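Local structure of type III restriction-modification enzyme EcoP15I Res subunit (Escherichia coli, 4ZCF) at residues C[690-695]-C[763-768]. The protein acts as the ATP-dependent restriction subunit of a type III enzyme, with Mod cleaving DNA 25-27 base pairs downstream of one of two inversely oriented recognition sites. Residues are numbered along the deposited sequence; the frame is centred on the assembly and turned at random.
Sequences EFLSIF and LHKVFC
L692 and F695, one turn apart on helix 688-701, each meet one branch of V766 on helix 760-769: CG1 for L692, CG2 for F695. The position of F695 on its helix already points it at the partner, and with CG anti to the backbone N (chi1 -179°) the ring extends across. CG2 of V766, in the crowded position between its own N and carbonyl carbon, meets that ring at the edge, in the ring plane, 3.5 Å from CD2 of F695. One turn before V766, the CD2 branch of L763 comes in obliquely, 3.5 Å from CE2 of F695. F767 adds a looser touch there, its CE1 4.3 Å from CE2 of F695. The short helical segments cross at -53° with 9.8 Å between their axes, and no hydrogen bond joins them: this is apolar helix-helix packing in a helical cluster with helices 745-756 and 782-798, far from the AMP cleft and the DNA. F792 of helix 782-798 meets the F695 ring edge-to-face, while L752 and I756 of helix 745-756 pack on L763. L692, also with CG anti to N, gives one methyl to each of two neighbours. Its CD2 lies 3.7 Å from CG1 of V766, the branch anti to the valine's carbonyl carbon, whereas CD1 lies 3.8 Å from CD of K765. V766 CG1 also lies near the carbonyl O of L692, where the CA atoms of L692 and V766 come nearest, 6.9 Å apart. Beyond CD, K765 leads away from L692, with a bend at chi4 (-69°), and NZ makes a long, weak ion pair with D533 of a neighbouring EcoP15I chain.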
ATOM      1  N   GLU C 690      -5.529 -53.314  26.854  1.00 71.17           N
ATOM      2  CA  GLU C 690      -5.265 -54.534  26.085  1.00 70.46           C
ATOM      3  C   GLU C 690      -4.449 -54.203  24.817  1.00 71.59           C
ATOM      4  O   GLU C 690      -3.500 -54.931  24.509  1.00 71.58           O
ATOM      5  CB  GLU C 690      -6.578 -55.258  25.744  1.00 72.01           C
ATOM      6  CG  GLU C 690      -6.396 -56.668  25.199  1.00 83.97           C
ATOM      7  CD  GLU C 690      -7.642 -57.273  24.581  1.00108.90           C
ATOM      8  OE1 GLU C 690      -8.653 -57.432  25.303  1.00107.70           O
ATOM      9  OE2 GLU C 690      -7.601 -57.596  23.372  1.00102.96           O
ATOM     10  N   PHE C 691      -4.808 -53.099  24.100  1.00 64.95           N
ATOM     11  CA  PHE C 691      -4.092 -52.634  22.898  1.00 62.54           C
ATOM     12  C   PHE C 691      -2.651 -52.216  23.235  1.00 64.24           C
ATOM     13  O   PHE C 691      -1.731 -52.488  22.456  1.00 63.24           O
ATOM     14  CB  PHE C 691      -4.832 -51.455  22.215  1.00 63.13           C
ATOM     15  CG  PHE C 691      -4.277 -51.112  20.849  1.00 63.28           C
ATOM     16  CD1 PHE C 691      -3.215 -50.225  20.712  1.00 65.43           C
ATOM     17  CD2 PHE C 691      -4.789 -51.710  19.702  1.00 64.68           C
ATOM     18  CE1 PHE C 691      -2.669 -49.949  19.456  1.00 65.84           C
ATOM     19  CE2 PHE C 691      -4.249 -51.425  18.444  1.00 67.00           C
ATOM     20  CZ  PHE C 691      -3.195 -50.545  18.331  1.00 64.94           C
ATOM     21  N   LEU C 692      -2.483 -51.523  24.380  1.00 60.03           N
ATOM     22  CA  LEU C 692      -1.222 -51.001  24.908  1.00 59.72           C
ATOM     23  C   LEU C 692      -0.158 -52.104  24.963  1.00 65.49           C
ATOM     24  O   LEU C 692       0.972 -51.888  24.520  1.00 64.20           O
ATOM     25  CB  LEU C 692      -1.478 -50.408  26.313  1.00 59.38           C
ATOM     26  CG  LEU C 692      -0.485 -49.362  26.817  1.00 63.26           C
ATOM     27  CD1 LEU C 692      -1.195 -48.147  27.323  1.00 63.27           C
ATOM     28  CD2 LEU C 692       0.370 -49.917  27.918  1.00 66.01           C
ATOM     29  N   SER C 693      -0.550 -53.300  25.461  1.00 64.54           N
ATOM     30  CA  SER C 693       0.306 -54.478  25.589  1.00 64.88           C
ATOM     31  C   SER C 693       0.725 -55.076  24.242  1.00 68.57           C
ATOM     32  O   SER C 693       1.815 -55.631  24.148  1.00 67.83           O
ATOM     33  CB  SER C 693      -0.349 -55.527  26.483  1.00 69.09           C
ATOM     34  OG  SER C 693      -1.540 -56.044  25.914  1.00 81.35           O
ATOM     35  N   ILE C 694      -0.122 -54.944  23.201  1.00 65.81           N
ATOM     36  CA  ILE C 694       0.161 -55.449  21.848  1.00 65.56           C
ATOM     37  C   ILE C 694       1.239 -54.579  21.173  1.00 69.41           C
ATOM     38  O   ILE C 694       2.176 -55.117  20.570  1.00 68.46           O
ATOM     39  CB  ILE C 694      -1.148 -55.598  21.023  1.00 68.91           C
ATOM     40  CG1 ILE C 694      -2.106 -56.608  21.701  1.00 69.50           C
ATOM     41  CG2 ILE C 694      -0.864 -55.990  19.561  1.00 69.88           C
ATOM     42  CD1 ILE C 694      -3.611 -56.397  21.435  1.00 78.18           C
ATOM     43  N   PHE C 695       1.125 -53.239  21.316  1.00 66.32           N
ATOM     44  CA  PHE C 695       2.108 -52.293  20.770  1.00 65.82           C
ATOM     45  C   PHE C 695       3.456 -52.341  21.559  1.00 72.03           C
ATOM     46  O   PHE C 695       4.516 -52.078  20.980  1.00 71.38           O
ATOM     47  CB  PHE C 695       1.525 -50.858  20.667  1.00 66.22           C
ATOM     48  CG  PHE C 695       2.488 -49.846  20.086  1.00 66.19           C
ATOM     49  CD1 PHE C 695       2.792 -49.847  18.729  1.00 68.14           C
ATOM     50  CD2 PHE C 695       3.140 -48.933  20.907  1.00 66.62           C
ATOM     51  CE1 PHE C 695       3.732 -48.953  18.205  1.00 68.34           C
ATOM     52  CE2 PHE C 695       4.082 -48.041  20.381  1.00 68.40           C
ATOM     53  CZ  PHE C 695       4.372 -48.057  19.035  1.00 66.32           C
ATOM     54  N   LEU C 763       0.879 -44.371  23.389  1.00 58.29           N
ATOM     55  CA  LEU C 763       2.219 -44.340  22.798  1.00 57.15           C
ATOM     56  C   LEU C 763       3.180 -43.807  23.859  1.00 61.79           C
ATOM     57  O   LEU C 763       4.286 -44.317  24.017  1.00 62.22           O
ATOM     58  CB  LEU C 763       2.258 -43.397  21.572  1.00 56.80           C
ATOM     59  CG  LEU C 763       1.601 -43.866  20.281  1.00 60.07           C
ATOM     60  CD1 LEU C 763       1.526 -42.750  19.262  1.00 59.21           C
ATOM     61  CD2 LEU C 763       2.314 -45.057  19.709  1.00 62.25           C
ATOM     62  N   HIS C 764       2.748 -42.775  24.584  1.00 57.57           N
ATOM     63  CA  HIS C 764       3.512 -42.160  25.659  1.00 57.36           C
ATOM     64  C   HIS C 764       3.675 -43.130  26.850  1.00 62.68           C
ATOM     65  O   HIS C 764       4.740 -43.174  27.457  1.00 61.24           O
ATOM     66  CB  HIS C 764       2.823 -40.855  26.078  1.00 57.48           C
ATOM     67  CG  HIS C 764       3.403 -40.216  27.291  1.00 60.69           C
ATOM     68  ND1 HIS C 764       4.660 -39.636  27.272  1.00 62.67           N
ATOM     69  CD2 HIS C 764       2.866 -40.066  28.522  1.00 62.58           C
ATOM     70  CE1 HIS C 764       4.856 -39.169  28.493  1.00 62.26           C
ATOM     71  NE2 HIS C 764       3.800 -39.401  29.281  1.00 62.65           N
ATOM     72  N   LYS C 765       2.619 -43.902  27.169  1.00 62.27           N
ATOM     73  CA  LYS C 765       2.608 -44.869  28.271  1.00 63.21           C
ATOM     74  C   LYS C 765       3.629 -45.990  28.053  1.00 69.16           C
ATOM     75  O   LYS C 765       4.386 -46.298  28.974  1.00 69.21           O
ATOM     76  CB  LYS C 765       1.198 -45.439  28.507  1.00 65.38           C
ATOM     77  CG  LYS C 765       0.361 -44.618  29.480  1.00 77.30           C
ATOM     78  CD  LYS C 765      -1.107 -45.047  29.459  1.00 85.80           C
ATOM     79  CE  LYS C 765      -2.061 -43.949  29.873  1.00 95.29           C
ATOM     80  NZ  LYS C 765      -1.948 -43.601  31.317  1.00104.32           N
ATOM     81  N   VAL C 766       3.657 -46.581  26.837  1.00 65.82           N
ATOM     82  CA  VAL C 766       4.596 -47.640  26.479  1.00 65.53           C
ATOM     83  C   VAL C 766       6.035 -47.118  26.500  1.00 69.39           C
ATOM     84  O   VAL C 766       6.866 -47.705  27.193  1.00 69.48           O
ATOM     85  CB  VAL C 766       4.244 -48.425  25.189  1.00 69.45           C
ATOM     86  CG1 VAL C 766       2.980 -49.250  25.368  1.00 68.97           C
ATOM     87  CG2 VAL C 766       4.121 -47.511  23.982  1.00 69.55           C
ATOM     88  N   PHE C 767       6.296 -45.960  25.847  1.00 64.85           N
ATOM     89  CA  PHE C 767       7.611 -45.314  25.822  1.00 64.26           C
ATOM     90  C   PHE C 767       8.130 -44.981  27.237  1.00 71.16           C
ATOM     91  O   PHE C 767       9.340 -44.962  27.451  1.00 71.31           O
ATOM     92  CB  PHE C 767       7.615 -44.066  24.914  1.00 65.07           C
ATOM     93  CG  PHE C 767       7.382 -44.281  23.427  1.00 65.22           C
ATOM     94  CD1 PHE C 767       7.712 -45.486  22.818  1.00 67.23           C
ATOM     95  CD2 PHE C 767       6.882 -43.256  22.631  1.00 65.99           C
ATOM     96  CE1 PHE C 767       7.503 -45.676  21.449  1.00 67.72           C
ATOM     97  CE2 PHE C 767       6.675 -43.448  21.261  1.00 68.34           C
ATOM     98  CZ  PHE C 767       6.989 -44.654  20.679  1.00 66.53           C
ATOM     99  N   CYS C 768       7.221 -44.770  28.199  1.00 70.09           N
ATOM    100  CA  CYS C 768       7.560 -44.502  29.593  1.00 71.39           C
ATOM    101  C   CYS C 768       8.060 -45.775  30.259  1.00 77.91           C
ATOM    102  O   CYS C 768       9.064 -45.731  30.975  1.00 78.27           O
ATOM    103  CB  CYS C 768       6.370 -43.910  30.342  1.00 72.12           C
ATOM    104  SG  CYS C 768       6.223 -42.111  30.197  1.00 76.33           S
TER